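PDB 3TQU: dITP/XTP pyrophosphatase from Coxiella burnetii, which probably hydrolyses non-canonical purine nucleoside triphosphates such as XTP, dITP and ITP to monophosphates and diphosphate, clearing them from the nucleotide pool. Local coordinates for residues R101-L106 and R149-K154; A78-A83 and E107-A112; N52-A57 and V124-E129; G141-E146 and N181-R186; M4-L9 and T64-L69. All coordinates share one frame; numbering follows the deposited sequence.

Contact 1 of 5, residues R101-L106 and R149-K154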
# COMPACT_ATOMS: atom_id res chain seq x y z
N ARG A 101 -18.70 -8.87 -19.68
CA ARG A 101 -17.40 -8.27 -19.38
C ARG A 101 -16.28 -9.01 -20.11
O ARG A 101 -15.35 -8.38 -20.62
CB ARG A 101 -17.15 -8.25 -17.87
CG ARG A 101 -17.93 -7.17 -17.13
CD ARG A 101 -17.66 -7.21 -15.63
NE ARG A 101 -18.45 -8.24 -14.96
CZ ARG A 101 -19.71 -8.08 -14.56
NH1 ARG A 101 -20.32 -6.92 -14.76
NH2 ARG A 101 -20.35 -9.07 -13.97
N ILE A 102 -16.37 -10.33 -20.14
CA ILE A 102 -15.39 -11.15 -20.85
C ILE A 102 -15.34 -10.76 -22.32
O ILE A 102 -14.27 -10.64 -22.91
CB ILE A 102 -15.72 -12.65 -20.72
CG1 ILE A 102 -15.41 -13.14 -19.31
CG2 ILE A 102 -14.93 -13.45 -21.74
CD1 ILE A 102 -15.99 -14.50 -18.99
N GLN A 103 -16.52 -10.55 -22.91
CA GLN A 103 -16.60 -10.19 -24.32
C GLN A 103 -16.03 -8.80 -24.60
O GLN A 103 -15.40 -8.58 -25.63
CB GLN A 103 -18.04 -10.29 -24.82
CG GLN A 103 -18.49 -11.72 -25.06
CD GLN A 103 -17.59 -12.45 -26.04
OE1 GLN A 103 -17.24 -11.91 -27.09
NE2 GLN A 103 -17.20 -13.68 -25.71
N LYS A 104 -16.26 -7.87 -23.68
CA LYS A 104 -15.73 -6.52 -23.85
C LYS A 104 -14.21 -6.51 -23.79
O LYS A 104 -13.55 -5.80 -24.55
CB LYS A 104 -16.33 -5.56 -22.82
CG LYS A 104 -15.94 -4.11 -23.05
CD LYS A 104 -17.06 -3.16 -22.66
CE LYS A 104 -16.71 -1.71 -22.99
NZ LYS A 104 -15.51 -1.23 -22.23
N VAL A 105 -13.65 -7.30 -22.88
CA VAL A 105 -12.20 -7.44 -22.80
C VAL A 105 -11.63 -8.04 -24.08
O VAL A 105 -10.62 -7.56 -24.61
CB VAL A 105 -11.78 -8.29 -21.60
CG1 VAL A 105 -10.36 -8.82 -21.78
CG2 VAL A 105 -11.90 -7.49 -20.31
N LEU A 106 -12.28 -9.08 -24.59
CA LEU A 106 -11.84 -9.73 -25.81
C LEU A 106 -11.91 -8.77 -27.00
O LEU A 106 -11.00 -8.75 -27.84
CB LEU A 106 -12.65 -11.00 -26.09
CG LEU A 106 -12.44 -12.17 -25.13
CD1 LEU A 106 -13.42 -13.30 -25.41
CD2 LEU A 106 -11.00 -12.67 -25.19
N ARG A 149 -7.91 -16.31 -26.12
CA ARG A 149 -8.64 -15.84 -27.28
C ARG A 149 -10.13 -16.09 -27.11
O ARG A 149 -10.96 -15.35 -27.64
CB ARG A 149 -8.14 -16.55 -28.55
CG ARG A 149 -6.65 -16.41 -28.80
CD ARG A 149 -6.31 -15.09 -29.47
NE ARG A 149 -4.87 -14.94 -29.67
CZ ARG A 149 -4.31 -13.93 -30.33
NH1 ARG A 149 -5.06 -12.98 -30.86
NH2 ARG A 149 -2.99 -13.87 -30.46
N GLU A 150 -10.47 -17.13 -26.35
CA GLU A 150 -11.86 -17.45 -26.07
C GLU A 150 -11.99 -18.06 -24.68
O GLU A 150 -11.04 -18.65 -24.16
CB GLU A 150 -12.43 -18.41 -27.13
CG GLU A 150 -11.71 -19.74 -27.22
CD GLU A 150 -12.33 -20.67 -28.25
OE1 GLU A 150 -12.19 -20.40 -29.46
OE2 GLU A 150 -12.96 -21.67 -27.85
N PRO A 151 -13.18 -17.92 -24.06
CA PRO A 151 -13.40 -18.43 -22.70
C PRO A 151 -13.29 -19.95 -22.62
O PRO A 151 -13.80 -20.65 -23.49
CB PRO A 151 -14.84 -18.00 -22.40
CG PRO A 151 -15.12 -16.88 -23.35
CD PRO A 151 -14.36 -17.23 -24.59
N ARG A 152 -12.63 -20.45 -21.58
CA ARG A 152 -12.51 -21.88 -21.33
C ARG A 152 -12.56 -22.16 -19.83
O ARG A 152 -11.98 -21.43 -19.04
CB ARG A 152 -11.20 -22.42 -21.90
CG ARG A 152 -11.26 -22.82 -23.36
CD ARG A 152 -9.98 -23.52 -23.80
NE ARG A 152 -8.85 -22.61 -23.93
CZ ARG A 152 -7.83 -22.54 -23.08
NH1 ARG A 152 -7.79 -23.33 -22.01
NH2 ARG A 152 -6.85 -21.67 -23.29
N GLY A 153 -13.26 -23.23 -19.44
CA GLY A 153 -13.29 -23.62 -18.04
C GLY A 153 -14.64 -23.46 -17.37
O GLY A 153 -15.38 -22.52 -17.69
N LYS A 154 -14.95 -24.35 -16.44
CA LYS A 154 -16.26 -24.42 -15.82
C LYS A 154 -16.28 -23.82 -14.41
O LYS A 154 -17.35 -23.58 -13.85
CB LYS A 154 -16.74 -25.87 -15.75
CG LYS A 154 -15.92 -26.73 -14.80
CD LYS A 154 -16.20 -28.21 -14.97
CE LYS A 154 -15.37 -29.03 -13.99
NZ LYS A 154 -15.42 -30.49 -14.29
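Apolar packing comes first, and P151 is its middle. Its pyrrolidine ring lies against two residues one turn apart on the helix, I102 and L106, whose CB atoms both face the loop. The ring crosses each of these side chains obliquely. At one corner, P151 CG meets I102 CG2 at 3.8 Å; in I102 a chi1 of -73° sets CG1 beside the backbone N and leaves CG2 anti to it, and this puts the branch methyl, not the longer CG1 arm, against the proline. At the next corner, P151 CD approaches L106 CD1 at 4.1 Å. The spacing of the two hydrophobic residues is set by ordinary helical bonding, L106 N to I102 O.

The chain here is the loop that follows strand 137-147, running past the flank of helix 98-112 in this Ham1-family fold. I102 also leans on I162, and its side chain lies about 4 Å, at their nearest atoms, from that of Y159, a predicted substrate-binding residue, which places this packing beside the probable nucleotide pocket.

A second kind of contact sets methyls against backbone. Both methyls of L106 sit near one carbonyl: L106 CD2 is 3.6 Å from R149 O, and L106 CD1 is 3.9 Å from the same oxygen. The side chains of R149 and E150 start off away from the helix, so it is mainly their main chain that L106 meets.

Polar bonding between the two segments is absent. Q103 brings its amide only to the margin, NE2 lying 4.5 Å from P151 CG. Further along, R152 is tied elsewhere, by a salt bridge to E174 and through its carbonyl to T171.

Contact 2 of 5, residues A78-A83 and E107-A112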
# COMPACT_ATOMS: atom_id res chain seq x y z
N ALA A 78 -1.91 -5.39 -19.90
CA ALA A 78 -0.80 -4.56 -20.39
C ALA A 78 -1.17 -3.76 -21.64
O ALA A 78 -0.95 -2.55 -21.69
CB ALA A 78 0.43 -5.42 -20.63
N ALA A 79 -1.73 -4.44 -22.63
CA ALA A 79 -2.06 -3.79 -23.90
C ALA A 79 -3.16 -2.74 -23.74
O ALA A 79 -3.35 -1.90 -24.62
CB ALA A 79 -2.47 -4.83 -24.94
N LEU A 80 -3.88 -2.80 -22.63
CA LEU A 80 -4.96 -1.85 -22.38
C LEU A 80 -4.61 -0.85 -21.28
O LEU A 80 -5.49 -0.33 -20.59
CB LEU A 80 -6.25 -2.58 -22.01
CG LEU A 80 -6.77 -3.58 -23.05
CD1 LEU A 80 -8.09 -4.19 -22.59
CD2 LEU A 80 -6.93 -2.90 -24.40
N ASN A 81 -3.31 -0.58 -21.12
CA ASN A 81 -2.84 0.38 -20.13
C ASN A 81 -3.38 0.06 -18.73
O ASN A 81 -3.76 0.96 -17.99
CB ASN A 81 -3.21 1.81 -20.53
CG ASN A 81 -2.47 2.86 -19.72
OD1 ASN A 81 -1.35 2.63 -19.25
ND2 ASN A 81 -3.09 4.02 -19.54
N SER A 82 -3.41 -1.23 -18.41
CA SER A 82 -3.83 -1.72 -17.09
C SER A 82 -5.34 -1.76 -16.85
O SER A 82 -5.79 -2.15 -15.78
CB SER A 82 -3.12 -0.97 -15.96
OG SER A 82 -1.77 -1.39 -15.84
N ALA A 83 -6.12 -1.37 -17.85
CA ALA A 83 -7.56 -1.56 -17.79
C ALA A 83 -7.85 -3.06 -17.79
O ALA A 83 -7.04 -3.84 -18.30
CB ALA A 83 -8.24 -0.88 -18.96
N GLU A 107 -12.98 -7.99 -27.08
CA GLU A 107 -13.13 -7.00 -28.14
C GLU A 107 -12.07 -5.91 -28.04
O GLU A 107 -11.50 -5.49 -29.04
CB GLU A 107 -14.53 -6.37 -28.10
CG GLU A 107 -15.66 -7.31 -28.46
CD GLU A 107 -17.02 -6.64 -28.38
OE1 GLU A 107 -17.08 -5.46 -27.99
OE2 GLU A 107 -18.03 -7.31 -28.70
N ALA A 108 -11.82 -5.45 -26.81
CA ALA A 108 -10.84 -4.40 -26.56
C ALA A 108 -9.45 -4.81 -27.02
O ALA A 108 -8.74 -4.03 -27.66
CB ALA A 108 -10.83 -4.02 -25.09
N LEU A 109 -9.05 -6.03 -26.69
CA LEU A 109 -7.76 -6.55 -27.13
C LEU A 109 -7.74 -6.70 -28.65
O LEU A 109 -6.77 -6.32 -29.31
CB LEU A 109 -7.45 -7.89 -26.45
CG LEU A 109 -6.78 -7.78 -25.08
CD1 LEU A 109 -6.60 -9.16 -24.46
CD2 LEU A 109 -5.45 -7.07 -25.21
N GLU A 110 -8.81 -7.26 -29.20
CA GLU A 110 -8.97 -7.38 -30.64
C GLU A 110 -8.74 -6.04 -31.33
O GLU A 110 -8.05 -5.97 -32.35
CB GLU A 110 -10.36 -7.90 -30.98
CG GLU A 110 -10.85 -7.51 -32.36
CD GLU A 110 -12.36 -7.42 -32.44
OE1 GLU A 110 -13.02 -8.47 -32.58
OE2 GLU A 110 -12.89 -6.29 -32.34
N ALA A 111 -9.32 -4.99 -30.77
CA ALA A 111 -9.25 -3.66 -31.36
C ALA A 111 -7.88 -3.02 -31.18
O ALA A 111 -7.39 -2.31 -32.06
CB ALA A 111 -10.34 -2.76 -30.78
N ALA A 112 -7.26 -3.27 -30.03
CA ALA A 112 -5.92 -2.75 -29.76
C ALA A 112 -4.90 -3.42 -30.67
O ALA A 112 -3.78 -2.94 -30.83
CB ALA A 112 -5.56 -2.97 -28.30
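Residues 78-83 leave strand 68-77 through a short 3-10 segment and a type I' beta turn from L80 to A83, closed by A83 N to L80 O at 3.0 Å, and the start of this bend comes up against the last turns of helix 98-112, with A79 and A112 nearest at their CA atoms.

L80 does most of the touching. Its CG stands anti to the carbonyl carbon (chi1 -58°), which sends the forked end out to the helix surface. One prong, L80 CD1, rests on A108 CB at 3.7 Å. The other, CD2, lies 4.1 Å from A112 CB, one helical turn further on, and also comes within 3.9 Å of A108 O. With only methyl groups at 108 and 112, the leucine settles down near the helix backbone itself. Beside it A79 offers its single methyl to the tip of L109, CB to CD2 at 3.7 Å; L109 reaches round from the flank of the helix and on to I77 of the strand. Y91 touches both L80 and A108.

The far end of the turn belongs to the dimer: N81 OD1 is hydrogen-bonded to N130 of the second subunit, and S82 packs on P134 of that same subunit. Between turn and helix no hydrogen bond or charge pair forms, so the fit here rests on the shape of small and branched aliphatic groups.

Contact 3 of 5, residues N52-A57 and V124-E129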
# COMPACT_ATOMS: atom_id res chain seq x y z
N ASN A 52 -8.96 1.97 -2.63
CA ASN A 52 -10.30 1.45 -2.35
C ASN A 52 -10.31 0.55 -1.13
O ASN A 52 -11.23 0.59 -0.31
CB ASN A 52 -10.86 0.73 -3.58
CG ASN A 52 -11.26 1.70 -4.68
OD1 ASN A 52 -11.73 2.81 -4.41
ND2 ASN A 52 -11.08 1.28 -5.93
N ALA A 53 -9.27 -0.27 -1.00
CA ALA A 53 -9.12 -1.15 0.16
C ALA A 53 -9.10 -0.32 1.44
O ALA A 53 -9.76 -0.67 2.42
CB ALA A 53 -7.85 -1.99 0.04
N ILE A 54 -8.36 0.78 1.42
CA ILE A 54 -8.29 1.65 2.59
C ILE A 54 -9.62 2.35 2.85
O ILE A 54 -10.08 2.41 3.99
CB ILE A 54 -7.17 2.70 2.45
CG1 ILE A 54 -5.81 2.02 2.59
CG2 ILE A 54 -7.32 3.78 3.50
CD1 ILE A 54 -4.64 2.87 2.17
N ILE A 55 -10.24 2.86 1.79
CA ILE A 55 -11.52 3.55 1.91
C ILE A 55 -12.54 2.67 2.63
O ILE A 55 -13.26 3.14 3.51
CB ILE A 55 -12.07 3.95 0.53
CG1 ILE A 55 -11.30 5.16 -0.03
CG2 ILE A 55 -13.56 4.28 0.62
CD1 ILE A 55 -11.72 5.57 -1.43
N LYS A 56 -12.57 1.39 2.26
CA LYS A 56 -13.58 0.48 2.80
C LYS A 56 -13.24 0.01 4.21
O LYS A 56 -14.12 -0.13 5.06
CB LYS A 56 -13.77 -0.70 1.85
CG LYS A 56 -14.27 -0.29 0.47
CD LYS A 56 -14.64 -1.48 -0.39
CE LYS A 56 -13.44 -2.38 -0.67
NZ LYS A 56 -13.80 -3.48 -1.62
N ALA A 57 -11.96 -0.21 4.48
CA ALA A 57 -11.53 -0.61 5.82
C ALA A 57 -11.69 0.53 6.82
O ALA A 57 -12.15 0.33 7.94
CB ALA A 57 -10.09 -1.11 5.79
N VAL A 124 -5.40 -6.48 -3.19
CA VAL A 124 -4.78 -5.64 -2.17
C VAL A 124 -5.66 -5.65 -0.93
O VAL A 124 -6.83 -5.27 -0.98
CB VAL A 124 -4.59 -4.19 -2.65
CG1 VAL A 124 -3.91 -3.35 -1.55
CG2 VAL A 124 -3.78 -4.16 -3.93
N ILE A 125 -5.08 -6.10 0.18
CA ILE A 125 -5.76 -6.15 1.46
C ILE A 125 -5.24 -5.04 2.35
O ILE A 125 -4.03 -4.81 2.42
CB ILE A 125 -5.52 -7.51 2.15
CG1 ILE A 125 -6.14 -8.64 1.32
CG2 ILE A 125 -6.09 -7.52 3.57
CD1 ILE A 125 -5.86 -10.03 1.86
N ALA A 126 -6.15 -4.32 3.00
CA ALA A 126 -5.76 -3.31 3.97
C ALA A 126 -6.35 -3.66 5.32
O ALA A 126 -7.55 -3.93 5.43
CB ALA A 126 -6.21 -1.93 3.52
N LEU A 127 -5.51 -3.66 6.35
CA LEU A 127 -5.96 -3.87 7.72
C LEU A 127 -5.67 -2.62 8.55
O LEU A 127 -4.52 -2.22 8.70
CB LEU A 127 -5.25 -5.08 8.33
CG LEU A 127 -5.53 -5.36 9.80
CD1 LEU A 127 -7.02 -5.45 10.05
CD2 LEU A 127 -4.81 -6.62 10.27
N MSE A 128 -6.73 -2.00 9.06
CA MSE A 128 -6.61 -0.79 9.87
C MSE A 128 -6.85 -1.09 11.35
O MSE A 128 -7.80 -1.79 11.69
CB MSE A 128 -7.63 0.25 9.41
CG MSE A 128 -7.51 0.66 7.95
SE MSE A 128 -6.43 2.27 7.74
CE MSE A 128 -7.67 3.57 8.50
N GLU A 129 -6.00 -0.57 12.22
CA GLU A 129 -6.20 -0.72 13.66
C GLU A 129 -7.43 0.07 14.10
O GLU A 129 -8.22 -0.40 14.92
CB GLU A 129 -4.96 -0.27 14.43
CG GLU A 129 -5.07 -0.47 15.93
CD GLU A 129 -5.38 -1.91 16.31
OE1 GLU A 129 -5.06 -2.82 15.51
OE2 GLU A 129 -5.94 -2.13 17.40
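V124 opens the strand side with its carbonyl as much as its side chain: V124 O lies 3.6 Å from A53 CB, while CG1 of the valine stays more loosely at 4.5 Å from that methyl. I125 points to the other face of the sheet, where it packs on L69. A126 sits where the two backbones come nearest. Its CB meets A53 CB at 3.8 Å and is 4.1 Å from I54 CG1, so two alanines face each other. This is a helix laid on a beta-sheet face: the axes of 52-57 and 124-128 run in the same general direction at 35°, only 7.4 Å apart. The same helix serves the metal site, since N52 is hydrogen-bonded to D72 and K56 to E44, both ligands of the bound calcium ion; I54 packs on V50 of the second subunit. Next along the strand, A126 O faces A57 CB at 3.8 Å, and L127 turns away like I125. M128, a selenomethionine modelled in two conformers, ends the run: CG rests on A57 CB at 3.8 Å, and the chain beyond is bent at chi2 (-95°) and chi3 (-71°); the side chain also touches R58 further along the helix.

Contact 4 of 5, residues G141-E146 and N181-R186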
# COMPACT_ATOMS: atom_id res chain seq x y z
N GLY A 141 -1.15 -9.03 -3.41
CA GLY A 141 -0.96 -10.26 -4.16
C GLY A 141 -1.07 -10.03 -5.66
O GLY A 141 -1.98 -9.33 -6.12
N VAL A 142 -0.15 -10.62 -6.41
CA VAL A 142 -0.13 -10.46 -7.86
C VAL A 142 -0.04 -11.81 -8.56
O VAL A 142 0.81 -12.64 -8.23
CB VAL A 142 1.04 -9.57 -8.32
CG1 VAL A 142 1.07 -9.48 -9.85
CG2 VAL A 142 0.93 -8.19 -7.71
N TRP A 143 -0.93 -12.02 -9.52
CA TRP A 143 -0.98 -13.27 -10.27
C TRP A 143 -0.83 -12.95 -11.76
O TRP A 143 -1.74 -12.37 -12.36
CB TRP A 143 -2.31 -13.97 -10.00
CG TRP A 143 -2.35 -15.41 -10.39
CD1 TRP A 143 -1.29 -16.23 -10.64
CD2 TRP A 143 -3.53 -16.21 -10.57
NE1 TRP A 143 -1.73 -17.50 -10.97
CE2 TRP A 143 -3.10 -17.51 -10.93
CE3 TRP A 143 -4.90 -15.96 -10.47
CZ2 TRP A 143 -4.00 -18.54 -11.19
CZ3 TRP A 143 -5.79 -16.99 -10.72
CH2 TRP A 143 -5.33 -18.26 -11.08
N GLU A 144 0.30 -13.32 -12.34
CA GLU A 144 0.59 -13.02 -13.75
C GLU A 144 0.12 -14.11 -14.71
O GLU A 144 0.31 -15.30 -14.46
CB GLU A 144 2.09 -12.78 -13.95
CG GLU A 144 2.67 -11.70 -13.04
CD GLU A 144 4.17 -11.51 -13.25
OE1 GLU A 144 4.73 -12.19 -14.13
OE2 GLU A 144 4.77 -10.69 -12.53
N GLY A 145 -0.49 -13.71 -15.82
CA GLY A 145 -0.93 -14.65 -16.83
C GLY A 145 -1.12 -14.00 -18.18
O GLY A 145 -0.49 -12.99 -18.49
N GLU A 146 -2.00 -14.58 -18.99
CA GLU A 146 -2.28 -14.08 -20.33
C GLU A 146 -3.77 -14.16 -20.59
O GLU A 146 -4.46 -15.03 -20.05
CB GLU A 146 -1.54 -14.90 -21.39
CG GLU A 146 -0.04 -14.93 -21.22
CD GLU A 146 0.63 -15.86 -22.21
OE1 GLU A 146 -0.08 -16.48 -23.03
OE2 GLU A 146 1.88 -15.96 -22.18
N ASN A 181 -7.30 -21.22 -5.59
CA ASN A 181 -7.25 -20.46 -4.34
C ASN A 181 -5.88 -20.51 -3.68
O ASN A 181 -5.53 -19.65 -2.87
CB ASN A 181 -8.34 -20.92 -3.38
CG ASN A 181 -9.74 -20.66 -3.91
OD1 ASN A 181 -9.95 -19.78 -4.75
ND2 ASN A 181 -10.71 -21.43 -3.42
N ALA A 182 -5.09 -21.52 -4.03
CA ALA A 182 -3.74 -21.67 -3.47
C ALA A 182 -2.70 -20.78 -4.13
O ALA A 182 -1.73 -20.37 -3.49
CB ALA A 182 -3.30 -23.13 -3.53
N ILE A 183 -2.90 -20.47 -5.41
CA ILE A 183 -1.88 -19.76 -6.18
C ILE A 183 -2.33 -18.39 -6.69
O ILE A 183 -1.55 -17.65 -7.28
CB ILE A 183 -1.41 -20.59 -7.39
CG1 ILE A 183 -2.52 -20.71 -8.43
CG2 ILE A 183 -0.92 -21.98 -6.94
CD1 ILE A 183 -2.08 -21.33 -9.74
N SER A 184 -3.60 -18.06 -6.48
CA SER A 184 -4.16 -16.84 -7.05
C SER A 184 -3.62 -15.59 -6.37
O SER A 184 -2.85 -15.65 -5.41
CB SER A 184 -5.68 -16.84 -6.94
OG SER A 184 -6.09 -16.74 -5.59
N HIS A 185 -4.05 -14.44 -6.89
CA HIS A 185 -3.73 -13.15 -6.31
C HIS A 185 -4.29 -13.05 -4.89
O HIS A 185 -3.65 -12.49 -4.00
CB HIS A 185 -4.29 -12.03 -7.19
CG HIS A 185 -5.73 -12.20 -7.54
ND1 HIS A 185 -6.23 -13.33 -8.15
CD2 HIS A 185 -6.79 -11.36 -7.39
CE1 HIS A 185 -7.53 -13.19 -8.35
NE2 HIS A 185 -7.89 -12.01 -7.90
N ARG A 186 -5.48 -13.60 -4.69
CA ARG A 186 -6.08 -13.63 -3.36
C ARG A 186 -5.30 -14.56 -2.44
O ARG A 186 -4.99 -14.21 -1.30
CB ARG A 186 -7.54 -14.06 -3.41
CG ARG A 186 -8.49 -12.98 -3.92
CD ARG A 186 -9.95 -13.39 -3.69
NE ARG A 186 -10.18 -13.86 -2.33
CZ ARG A 186 -10.35 -13.06 -1.28
NH1 ARG A 186 -10.32 -11.74 -1.42
NH2 ARG A 186 -10.55 -13.58 -0.07
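W143 contributes more surface than any other residue here. Its CG is anti to the backbone N (chi1 -164°), and the indole stands up from strand 137-147 with one face laid against the main chain of I183 and S184. S184 CA sits over the six-membered ring, 3.8 Å from its centroid and 21° off the normal, a CH-pi contact. Over the same face I183 O lies 3.6 Å above the plane, on the pyrrole side, so it lies over the ring and not in the plane of the NE1 N-H. I183 then hooks round with its long arm, CD1 reaching W143 CZ2 at 3.7 Å, while F163 also meets the indole.

H185 comes second. Its N is 3.6 Å from W143 CB, and its imidazole, swung up by chi1 of 51° between N and carbonyl, presents its edge to W143 CE3; F121 stacks on this ring. H185 N and ND1 are buried with no partner in the model. At the start of the strand segment, G141 CA lies 3.5 Å from H185 O in a CA-H...O contact, at a place where a CB would clash.

S184 is the N-cap of helix 185-199, its OG bonded to G187 N. This capped break between two helices carries H185 and R186, predicted substrate-binding residues, and the indole of W143 packed against it is consistent with a part in shaping the nucleotide site.

Contact 5 of 5, residues M4-L9 and T64-L69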
# COMPACT_ATOMS: atom_id res chain seq x y z
N MSE A 4 -10.10 -12.99 22.69
CA MSE A 4 -10.29 -13.19 21.26
C MSE A 4 -10.24 -11.86 20.52
O MSE A 4 -11.07 -10.98 20.75
CB MSE A 4 -11.63 -13.90 20.99
CG MSE A 4 -11.99 -14.08 19.52
SE MSE A 4 -11.39 -15.76 18.72
CE MSE A 4 -11.93 -16.99 20.14
N LEU A 5 -9.26 -11.72 19.63
CA LEU A 5 -9.15 -10.53 18.80
C LEU A 5 -10.31 -10.48 17.81
O LEU A 5 -10.56 -11.44 17.09
CB LEU A 5 -7.82 -10.54 18.04
CG LEU A 5 -7.53 -9.38 17.09
CD1 LEU A 5 -7.64 -8.05 17.81
CD2 LEU A 5 -6.16 -9.55 16.45
N GLU A 6 -11.02 -9.35 17.79
CA GLU A 6 -12.14 -9.17 16.87
C GLU A 6 -11.78 -8.20 15.74
O GLU A 6 -11.40 -7.06 15.99
CB GLU A 6 -13.36 -8.65 17.62
CG GLU A 6 -13.98 -9.65 18.59
CD GLU A 6 -15.24 -9.12 19.23
OE1 GLU A 6 -15.27 -7.93 19.60
OE2 GLU A 6 -16.21 -9.90 19.37
N ILE A 7 -11.91 -8.66 14.50
CA ILE A 7 -11.66 -7.80 13.35
C ILE A 7 -12.87 -7.79 12.42
O ILE A 7 -13.41 -8.84 12.09
CB ILE A 7 -10.41 -8.25 12.56
CG1 ILE A 7 -9.18 -8.30 13.48
CG2 ILE A 7 -10.15 -7.31 11.39
CD1 ILE A 7 -7.94 -8.84 12.81
N VAL A 8 -13.30 -6.60 12.03
CA VAL A 8 -14.45 -6.46 11.14
C VAL A 8 -14.04 -6.65 9.68
O VAL A 8 -13.05 -6.07 9.23
CB VAL A 8 -15.12 -5.08 11.29
CG1 VAL A 8 -16.19 -4.89 10.23
CG2 VAL A 8 -15.71 -4.93 12.69
N LEU A 9 -14.80 -7.46 8.96
CA LEU A 9 -14.60 -7.66 7.54
C LEU A 9 -15.58 -6.78 6.78
O LEU A 9 -16.79 -6.90 6.95
CB LEU A 9 -14.84 -9.13 7.18
CG LEU A 9 -14.29 -9.63 5.84
CD1 LEU A 9 -12.77 -9.61 5.84
CD2 LEU A 9 -14.80 -11.03 5.54
N THR A 64 -17.72 0.89 13.41
CA THR A 64 -17.79 -0.19 14.39
C THR A 64 -16.93 0.05 15.64
O THR A 64 -17.24 -0.47 16.71
CB THR A 64 -17.39 -1.55 13.77
OG1 THR A 64 -16.03 -1.50 13.35
CG2 THR A 64 -18.29 -1.86 12.58
N GLY A 65 -15.87 0.83 15.50
CA GLY A 65 -14.96 1.06 16.60
C GLY A 65 -13.96 -0.07 16.77
O GLY A 65 -13.16 -0.08 17.72
N LEU A 66 -13.99 -1.04 15.85
CA LEU A 66 -13.07 -2.17 15.88
C LEU A 66 -12.06 -2.05 14.75
O LEU A 66 -12.26 -1.28 13.82
CB LEU A 66 -13.84 -3.48 15.73
CG LEU A 66 -14.76 -3.97 16.84
CD1 LEU A 66 -15.42 -5.27 16.42
CD2 LEU A 66 -14.00 -4.16 18.14
N PRO A 67 -10.96 -2.82 14.82
CA PRO A 67 -10.06 -2.94 13.67
C PRO A 67 -10.86 -3.47 12.48
O PRO A 67 -11.82 -4.21 12.68
CB PRO A 67 -9.05 -4.00 14.12
CG PRO A 67 -9.08 -3.95 15.61
CD PRO A 67 -10.50 -3.62 15.97
N ALA A 68 -10.48 -3.10 11.26
CA ALA A 68 -11.25 -3.51 10.10
C ALA A 68 -10.33 -3.90 8.96
O ALA A 68 -9.26 -3.32 8.77
CB ALA A 68 -12.20 -2.42 9.67
N LEU A 69 -10.76 -4.90 8.19
CA LEU A 69 -9.98 -5.40 7.07
C LEU A 69 -10.82 -5.36 5.80
O LEU A 69 -11.97 -5.81 5.80
CB LEU A 69 -9.52 -6.83 7.36
CG LEU A 69 -8.58 -7.50 6.36
CD1 LEU A 69 -7.76 -8.58 7.05
CD2 LEU A 69 -9.35 -8.08 5.17
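V8 lies at the middle of this contact, and its neighbours approach it from different angles. CG2 of V8 meets T64 tip to tip, 3.5 Å from OG1, and L66 crosses the valine at about a right angle, with L66 CD1 3.8 Å from V8 CG2. L66 CD1 also lies obliquely against E6 CB. One residue on, the arrangement changes: L9 and L69 run side by side, pointing the same way, CD1 to CD2 at 3.8 Å, on the face opposite to that of V8 and A68. I7 lays CG2 against L69 CB at 4.1 Å, and P67 turns the CD corner of its ring to E6 O.

Parallel pairing sets the register of V8 with A68 and L9 with L69. V8 uses both of its backbone groups: V8 N gives a nearly straight bond to P67 O (2.9 Å, 172°), and V8 O receives L69 N at 2.8 Å, almost along the C=O axis. T64 OG1 is gripped twice, accepting L66 N in an ST turn at the helix end and bonding to A60 O; G65, with positive phi, makes the bend.

Strand 5-9 is thus set between 29-33 on its other edge and 68-77 here. Helix 49-64 covers the V8 and A68 face through A60 and A61, as expected for the beta-alpha-beta crossover linking 29-33 to 68-77, while I7 and L69 pack on L127 of strand 118-128.

How the contacts relate
Contacts 3 and 4 are buried, contact 5 is partly so, and contacts 1 and 2 lie at the surface. The last two share helix 98-112, with centres about 13 Å apart, and both rely on apolar contact without a hydrogen bond across. Contact 3 uses strand 118-128 and contact 5 its neighbour 68-77, and helix 49-64 runs from one to the other; they touch directly, M128 N lying 2.9 Å from A68 O in a probable hydrogen bond. Among the five, contact 5 alone has hydrogen bonds between its segments, as strand pairing requires. Contact 4 reaches the same sheet on the opposite side of the chain's centre from contacts 3 and 5, and is distinguished by its aromatic packing.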